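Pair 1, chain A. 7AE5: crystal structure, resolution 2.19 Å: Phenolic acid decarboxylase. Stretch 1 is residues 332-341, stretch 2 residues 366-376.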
# COMPACT_ATOMS: atom_id res chain seq x y z
N GLN A 332 -4.44 -32.28 3.61
CA GLN A 332 -5.59 -31.39 3.63
C GLN A 332 -5.68 -30.57 2.35
O GLN A 332 -6.77 -30.38 1.80
CB GLN A 332 -5.53 -30.47 4.85
CG GLN A 332 -5.29 -31.20 6.16
CD GLN A 332 -5.19 -30.26 7.35
OE1 GLN A 332 -4.91 -29.07 7.20
NE2 GLN A 332 -5.42 -30.80 8.55
N LEU A 333 -4.54 -30.07 1.85
CA LEU A 333 -4.55 -29.35 0.58
C LEU A 333 -4.93 -30.26 -0.57
O LEU A 333 -5.67 -29.87 -1.47
CB LEU A 333 -3.18 -28.71 0.33
CG LEU A 333 -2.69 -27.59 1.24
CD1 LEU A 333 -1.57 -26.82 0.55
CD2 LEU A 333 -3.83 -26.65 1.61
N LYS A 334 -4.43 -31.50 -0.55
CA LYS A 334 -4.61 -32.40 -1.68
C LYS A 334 -6.06 -32.85 -1.83
O LYS A 334 -6.49 -33.18 -2.94
CB LYS A 334 -3.69 -33.61 -1.54
CG LYS A 334 -3.62 -34.50 -2.77
CD LYS A 334 -2.59 -33.99 -3.77
CE LYS A 334 -2.22 -35.06 -4.78
NZ LYS A 334 -1.31 -34.54 -5.82
N GLU A 335 -6.82 -32.86 -0.73
CA GLU A 335 -8.20 -33.33 -0.79
C GLU A 335 -9.02 -32.53 -1.80
O GLU A 335 -9.88 -33.09 -2.49
CB GLU A 335 -8.85 -33.28 0.60
CG GLU A 335 -9.51 -31.94 0.94
CD GLU A 335 -9.84 -31.78 2.41
OE1 GLU A 335 -9.42 -32.64 3.21
OE2 GLU A 335 -10.51 -30.79 2.76
N THR A 336 -8.75 -31.24 -1.92
CA THR A 336 -9.49 -30.36 -2.81
C THR A 336 -8.65 -29.79 -3.94
O THR A 336 -9.20 -29.16 -4.85
CB THR A 336 -10.11 -29.20 -2.02
OG1 THR A 336 -9.14 -28.65 -1.13
CG2 THR A 336 -11.31 -29.69 -1.22
N MET A 337 -7.33 -29.99 -3.90
CA MET A 337 -6.42 -29.44 -4.90
C MET A 337 -5.41 -30.51 -5.28
O MET A 337 -4.26 -30.50 -4.82
CB MET A 337 -5.73 -28.19 -4.37
CG MET A 337 -6.69 -27.05 -4.13
SD MET A 337 -6.03 -25.81 -3.02
CE MET A 337 -6.96 -24.38 -3.56
N PRO A 338 -5.82 -31.46 -6.13
CA PRO A 338 -4.89 -32.53 -6.54
C PRO A 338 -3.67 -32.02 -7.28
O PRO A 338 -2.73 -32.80 -7.50
CB PRO A 338 -5.76 -33.42 -7.43
CG PRO A 338 -6.81 -32.48 -7.95
CD PRO A 338 -7.13 -31.60 -6.78
N GLU A 339 -3.64 -30.74 -7.67
CA GLU A 339 -2.48 -30.17 -8.35
C GLU A 339 -1.31 -29.93 -7.41
O GLU A 339 -0.19 -29.70 -7.89
CB GLU A 339 -2.88 -28.87 -9.03
CG GLU A 339 -3.85 -29.08 -10.17
CD GLU A 339 -5.28 -28.78 -9.75
OE1 GLU A 339 -6.15 -28.68 -10.64
OE2 GLU A 339 -5.53 -28.63 -8.53
N VAL A 340 -1.53 -29.97 -6.10
CA VAL A 340 -0.45 -29.75 -5.16
C VAL A 340 0.49 -30.94 -5.18
O VAL A 340 0.07 -32.10 -5.06
CB VAL A 340 -1.01 -29.50 -3.75
CG1 VAL A 340 0.10 -29.55 -2.72
CG2 VAL A 340 -1.73 -28.16 -3.70
N VAL A 341 1.78 -30.66 -5.32
CA VAL A 341 2.79 -31.71 -5.42
C VAL A 341 3.42 -32.02 -4.07
O VAL A 341 3.61 -33.19 -3.72
CB VAL A 341 3.85 -31.30 -6.47
CG1 VAL A 341 5.00 -32.28 -6.49
CG2 VAL A 341 3.22 -31.20 -7.84
N LYS A 366 -2.13 -18.45 -5.70
CA LYS A 366 -2.62 -17.76 -4.52
C LYS A 366 -3.85 -18.45 -3.94
O LYS A 366 -4.08 -18.39 -2.73
CB LYS A 366 -2.93 -16.30 -4.85
CG LYS A 366 -1.71 -15.51 -5.28
CD LYS A 366 -1.83 -14.04 -4.95
CE LYS A 366 -0.52 -13.32 -5.25
NZ LYS A 366 -0.68 -11.84 -5.37
N GLY A 367 -4.64 -19.12 -4.78
CA GLY A 367 -5.73 -19.92 -4.27
C GLY A 367 -5.23 -21.06 -3.39
O GLY A 367 -5.82 -21.36 -2.35
N VAL A 368 -4.13 -21.70 -3.80
CA VAL A 368 -3.54 -22.76 -2.99
C VAL A 368 -3.10 -22.20 -1.64
O VAL A 368 -3.27 -22.85 -0.60
CB VAL A 368 -2.37 -23.41 -3.75
CG1 VAL A 368 -1.58 -24.32 -2.82
CG2 VAL A 368 -2.89 -24.19 -4.94
N ALA A 369 -2.51 -21.00 -1.64
CA ALA A 369 -2.13 -20.37 -0.38
C ALA A 369 -3.34 -20.05 0.47
O ALA A 369 -3.32 -20.25 1.69
CB ALA A 369 -1.31 -19.11 -0.66
N PHE A 370 -4.41 -19.54 -0.15
CA PHE A 370 -5.65 -19.29 0.58
C PHE A 370 -6.15 -20.55 1.27
O PHE A 370 -6.65 -20.49 2.40
CB PHE A 370 -6.73 -18.75 -0.36
CG PHE A 370 -6.47 -17.37 -0.88
CD1 PHE A 370 -5.68 -16.48 -0.17
CD2 PHE A 370 -7.03 -16.95 -2.08
CE1 PHE A 370 -5.45 -15.20 -0.64
CE2 PHE A 370 -6.79 -15.68 -2.56
CZ PHE A 370 -6.00 -14.80 -1.84
N ARG A 371 -6.01 -21.70 0.61
CA ARG A 371 -6.46 -22.95 1.22
C ARG A 371 -5.61 -23.30 2.43
O ARG A 371 -6.14 -23.69 3.48
CB ARG A 371 -6.42 -24.08 0.19
CG ARG A 371 -7.15 -25.34 0.63
CD ARG A 371 -8.54 -24.99 1.15
NE ARG A 371 -9.52 -26.04 0.87
CZ ARG A 371 -10.77 -25.82 0.48
NH1 ARG A 371 -11.22 -24.59 0.26
NH2 ARG A 371 -11.59 -26.85 0.30
N LEU A 372 -4.29 -23.16 2.32
CA LEU A 372 -3.41 -23.42 3.46
C LEU A 372 -3.74 -22.48 4.61
O LEU A 372 -3.86 -22.91 5.77
CB LEU A 372 -1.95 -23.26 3.06
CG LEU A 372 -1.03 -23.48 4.27
CD1 LEU A 372 -0.46 -24.90 4.27
CD2 LEU A 372 0.07 -22.44 4.33
N LEU A 373 -3.90 -21.19 4.32
CA LEU A 373 -4.26 -20.22 5.34
C LEU A 373 -5.68 -20.42 5.86
O LEU A 373 -6.13 -19.63 6.69
CB LEU A 373 -4.10 -18.80 4.80
CG LEU A 373 -2.66 -18.42 4.43
CD1 LEU A 373 -2.63 -17.11 3.65
CD2 LEU A 373 -1.80 -18.33 5.67
N SER A 374 -6.40 -21.45 5.39
CA SER A 374 -7.71 -21.77 5.94
C SER A 374 -7.77 -23.17 6.56
O SER A 374 -8.87 -23.66 6.83
CB SER A 374 -8.80 -21.60 4.88
OG SER A 374 -8.40 -22.11 3.62
N THR A 375 -6.62 -23.82 6.78
CA THR A 375 -6.58 -25.10 7.48
C THR A 375 -6.48 -24.88 8.98
O THR A 375 -6.12 -23.79 9.44
CB THR A 375 -5.39 -25.92 6.98
OG1 THR A 375 -4.21 -25.12 7.04
CG2 THR A 375 -5.62 -26.36 5.55
N PRO A 376 -6.82 -25.89 9.79
CA PRO A 376 -6.73 -25.72 11.25
C PRO A 376 -5.36 -25.25 11.74
O PRO A 376 -5.29 -24.43 12.66
CB PRO A 376 -7.06 -27.12 11.78
CG PRO A 376 -7.99 -27.67 10.76
CD PRO A 376 -7.50 -27.15 9.43

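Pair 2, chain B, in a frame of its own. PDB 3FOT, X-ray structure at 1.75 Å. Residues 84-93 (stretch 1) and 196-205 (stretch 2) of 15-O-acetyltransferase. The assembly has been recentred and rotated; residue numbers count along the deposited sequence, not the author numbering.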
# COMPACT_ATOMS: atom_id res chain seq x y z
N ASP B 84 -22.71 1.45 3.33
CA ASP B 84 -22.57 2.90 3.30
C ASP B 84 -21.30 3.27 2.55
O ASP B 84 -21.29 4.22 1.77
CB ASP B 84 -22.48 3.48 4.73
CG ASP B 84 -23.77 3.34 5.50
OD1 ASP B 84 -24.85 3.13 4.86
OD2 ASP B 84 -23.70 3.47 6.76
N ALA B 85 -20.23 2.50 2.80
CA ALA B 85 -18.93 2.81 2.22
C ALA B 85 -18.94 2.59 0.71
O ALA B 85 -18.29 3.33 -0.03
CB ALA B 85 -17.85 1.99 2.88
N ARG B 86 -19.69 1.58 0.26
CA ARG B 86 -19.82 1.28 -1.16
C ARG B 86 -20.48 2.46 -1.86
O ARG B 86 -20.08 2.84 -2.96
CB ARG B 86 -20.65 0.01 -1.41
CG ARG B 86 -20.82 -0.26 -2.93
CD ARG B 86 -21.42 -1.60 -3.22
NE ARG B 86 -21.61 -1.82 -4.65
CZ ARG B 86 -21.82 -3.00 -5.22
NH1 ARG B 86 -21.84 -4.12 -4.49
NH2 ARG B 86 -22.00 -3.07 -6.54
N PHE B 87 -21.49 3.04 -1.20
CA PHE B 87 -22.12 4.25 -1.72
C PHE B 87 -21.17 5.43 -1.83
O PHE B 87 -21.12 6.09 -2.86
CB PHE B 87 -23.36 4.64 -0.90
CG PHE B 87 -24.22 5.63 -1.61
CD1 PHE B 87 -25.18 5.19 -2.52
CD2 PHE B 87 -24.02 7.00 -1.42
CE1 PHE B 87 -25.96 6.12 -3.22
CE2 PHE B 87 -24.81 7.94 -2.13
CZ PHE B 87 -25.77 7.47 -3.02
N GLU B 88 -20.37 5.67 -0.79
CA GLU B 88 -19.38 6.74 -0.81
C GLU B 88 -18.25 6.50 -1.81
O GLU B 88 -17.81 7.43 -2.51
CB GLU B 88 -18.76 6.90 0.57
CG GLU B 88 -19.73 7.38 1.66
CD GLU B 88 -18.99 7.84 2.91
OE1 GLU B 88 -17.74 7.80 2.94
OE2 GLU B 88 -19.66 8.30 3.87
N HIS B 89 -17.75 5.26 -1.83
CA HIS B 89 -16.53 4.89 -2.57
C HIS B 89 -16.68 3.51 -3.20
O HIS B 89 -16.23 2.50 -2.65
CB HIS B 89 -15.31 5.01 -1.66
CG HIS B 89 -15.15 6.39 -1.10
ND1 HIS B 89 -14.95 7.49 -1.90
CD2 HIS B 89 -15.25 6.86 0.17
CE1 HIS B 89 -14.90 8.58 -1.16
NE2 HIS B 89 -15.07 8.22 0.10
N PRO B 90 -17.34 3.46 -4.36
CA PRO B 90 -17.65 2.16 -4.98
C PRO B 90 -16.47 1.35 -5.52
O PRO B 90 -16.69 0.24 -6.02
CB PRO B 90 -18.63 2.50 -6.12
CG PRO B 90 -18.82 4.01 -6.08
CD PRO B 90 -17.89 4.62 -5.08
N GLU B 91 -15.24 1.85 -5.38
CA GLU B 91 -14.07 1.06 -5.69
C GLU B 91 -14.09 -0.28 -4.96
O GLU B 91 -13.56 -1.26 -5.46
CB GLU B 91 -12.81 1.81 -5.29
CG GLU B 91 -12.42 2.90 -6.29
CD GLU B 91 -13.19 4.19 -6.15
OE1 GLU B 91 -13.97 4.39 -5.17
OE2 GLU B 91 -12.98 5.04 -7.03
N CYS B 92 -14.71 -0.31 -3.77
CA CYS B 92 -14.77 -1.53 -2.95
C CYS B 92 -15.59 -2.68 -3.57
O CYS B 92 -15.53 -3.82 -3.06
CB CYS B 92 -15.30 -1.18 -1.55
SG CYS B 92 -17.04 -0.66 -1.58
N ALA B 93 -16.33 -2.40 -4.66
CA ALA B 93 -17.01 -3.48 -5.39
C ALA B 93 -16.74 -3.54 -6.89
O ALA B 93 -17.48 -4.21 -7.63
CB ALA B 93 -18.53 -3.41 -5.13
N LYS B 196 -7.43 4.89 3.43
CA LYS B 196 -8.53 5.86 3.56
C LYS B 196 -9.86 5.09 3.70
O LYS B 196 -10.71 5.43 4.51
CB LYS B 196 -8.61 6.78 2.34
CG LYS B 196 -7.52 7.89 2.35
CD LYS B 196 -7.43 8.67 1.02
CE LYS B 196 -8.68 9.52 0.75
NZ LYS B 196 -8.88 10.66 1.71
N PHE B 197 -10.01 4.03 2.93
CA PHE B 197 -11.25 3.27 2.97
C PHE B 197 -11.42 2.52 4.31
O PHE B 197 -12.53 2.47 4.85
CB PHE B 197 -11.32 2.30 1.78
CG PHE B 197 -12.66 1.65 1.63
CD1 PHE B 197 -13.69 2.31 0.95
CD2 PHE B 197 -12.90 0.40 2.18
CE1 PHE B 197 -14.97 1.71 0.82
CE2 PHE B 197 -14.13 -0.22 2.04
CZ PHE B 197 -15.17 0.43 1.35
N VAL B 198 -10.34 1.99 4.86
CA VAL B 198 -10.37 1.40 6.22
C VAL B 198 -10.86 2.49 7.22
O VAL B 198 -11.74 2.24 8.05
CB VAL B 198 -8.99 0.86 6.62
CG1 VAL B 198 -8.95 0.47 8.10
CG2 VAL B 198 -8.65 -0.37 5.74
N GLY B 199 -10.28 3.68 7.10
CA GLY B 199 -10.69 4.82 7.96
C GLY B 199 -12.18 5.10 7.85
O GLY B 199 -12.88 5.36 8.87
N ASP B 200 -12.67 5.08 6.62
CA ASP B 200 -14.10 5.31 6.34
C ASP B 200 -14.97 4.27 7.03
O ASP B 200 -15.98 4.59 7.63
CB ASP B 200 -14.37 5.29 4.83
CG ASP B 200 -13.72 6.46 4.09
OD1 ASP B 200 -13.48 7.52 4.72
OD2 ASP B 200 -13.43 6.32 2.90
N LEU B 201 -14.59 2.99 6.91
CA LEU B 201 -15.31 1.91 7.60
C LEU B 201 -15.33 2.12 9.11
O LEU B 201 -16.36 1.91 9.75
CB LEU B 201 -14.69 0.54 7.28
CG LEU B 201 -14.90 0.05 5.83
CD1 LEU B 201 -14.09 -1.24 5.62
CD2 LEU B 201 -16.42 -0.19 5.55
N PHE B 202 -14.20 2.54 9.68
CA PHE B 202 -14.14 2.78 11.14
C PHE B 202 -15.03 3.95 11.56
O PHE B 202 -15.64 3.91 12.65
CB PHE B 202 -12.69 2.96 11.64
CG PHE B 202 -11.87 1.70 11.64
CD1 PHE B 202 -12.43 0.44 11.30
CD2 PHE B 202 -10.53 1.74 12.04
CE1 PHE B 202 -11.65 -0.74 11.34
CE2 PHE B 202 -9.75 0.56 12.07
CZ PHE B 202 -10.31 -0.67 11.73
N ARG B 203 -15.13 4.96 10.71
CA ARG B 203 -16.10 6.04 10.94
C ARG B 203 -17.55 5.52 10.82
O ARG B 203 -18.35 5.67 11.74
CB ARG B 203 -15.87 7.17 9.94
CG ARG B 203 -17.08 8.11 9.79
CD ARG B 203 -16.70 9.24 8.84
NE ARG B 203 -16.17 8.84 7.52
CZ ARG B 203 -16.90 8.65 6.42
NH1 ARG B 203 -16.30 8.33 5.28
NH2 ARG B 203 -18.24 8.79 6.44
N LEU B 204 -17.85 4.90 9.70
CA LEU B 204 -19.22 4.48 9.35
C LEU B 204 -19.78 3.45 10.31
O LEU B 204 -20.97 3.49 10.66
CB LEU B 204 -19.28 3.99 7.90
CG LEU B 204 -19.06 5.09 6.85
CD1 LEU B 204 -18.71 4.48 5.51
CD2 LEU B 204 -20.32 6.01 6.76
N VAL B 205 -18.94 2.54 10.79
CA VAL B 205 -19.46 1.48 11.67
C VAL B 205 -19.99 2.08 12.99
O VAL B 205 -20.87 1.49 13.65
CB VAL B 205 -18.41 0.35 11.87
CG1 VAL B 205 -17.34 0.83 12.85
CG2 VAL B 205 -19.09 -0.95 12.34
O HOH W 1 -22.72 5.05 8.80

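In both pairs a helix ends against a second helix, and the chain leaves the first helix through a proline-containing turn that stays in contact. The helix axes approach to 10.1 Å in pair 1 and 10.2 Å in pair 2, with angles of 128° and 132° between their N-to-C directions, so the helices run obliquely antiparallel. Fourteen central residues superpose with an RMSD of 0.4 Å.

The closest backbone approach falls at matching positions: L333(A) opposite L372(A), with CA atoms 6.7 Å apart, and A85(B) opposite L201(B), with CA atoms 6.5 Å apart. How each pair fills this space differs. In pair 1 the first helix supplies the bulk. The CA-to-CB bond of L333(A) points sideways, but its end comes nearer, so that CD2 lies 4.1 Å from CB of L372(A) and CD1 lies 4.2 Å from CG1 of V368(A). In pair 2 the first helix offers only a methyl group, and the larger side chains come from the second: CB of A85(B) is 3.5 Å from CZ of F197(B), 3.7 Å from CD2 of L201(B) and 3.7 Å from CD1 of L204(B). F197(B) matches V368(A), and L204(B) matches T375(A), so small and large have changed sides.

The same exchange continues in the turn, where V340(A) matches C92(B). In pair 1 two valines meet, CG2 of V340(A) lying 3.9 Å from CG1 of V368(A). In pair 2 the compact C92(B) brings its CB to 3.3 Å from CZ of F197(B), and its SG sits obliquely 4.7 Å from the ring centroid. Three residues earlier, M337(A) and H89(B) match. The flexible, unbranched methionine reaches along the second helix, with CE of M337(A) 3.4 Å from O of G367(A) and SD 3.7 Å from CB of R371(A). The histidine instead brings CD2 of H89(B) to 3.3 Å from OD2 of D200(B), the residue that matches R371(A).

The polar side of the contact shows the clearest contrast. T336(A) and E88(B) match, and the CA-to-CB bond of each points toward the second helix. In pair 1 the arginine is R371(A), which makes a weak hydrogen bond from NE to OG1 of T336(A) at 3.3 Å, while CG2 of T336(A) packs 3.2 Å from NH2 of R371(A). In pair 2 the arginine is R203(B), three residues further along, at the position of S374(A). Its long side chain bridges the gap to E88(B) in a two-pronged salt bridge: NH1 and NH2 of R203(B) donate to OE1 and OE2 of E88(B) at 2.8 and 3.0 Å, both nearly linear. NH1 of R203(B) also forms a salt bridge with OD1 of D200(B) at 3.0 Å, so one positive group serves two carboxylates that approach each other.

At the start of the first stretch, Q332(A) extends OE1 to 3.2 Å from CB of T375(A). The shorter D84(B) uses a water, which donates to OD2 of D84(B) at 2.8 Å and to O of L204(B) at 3.0 Å.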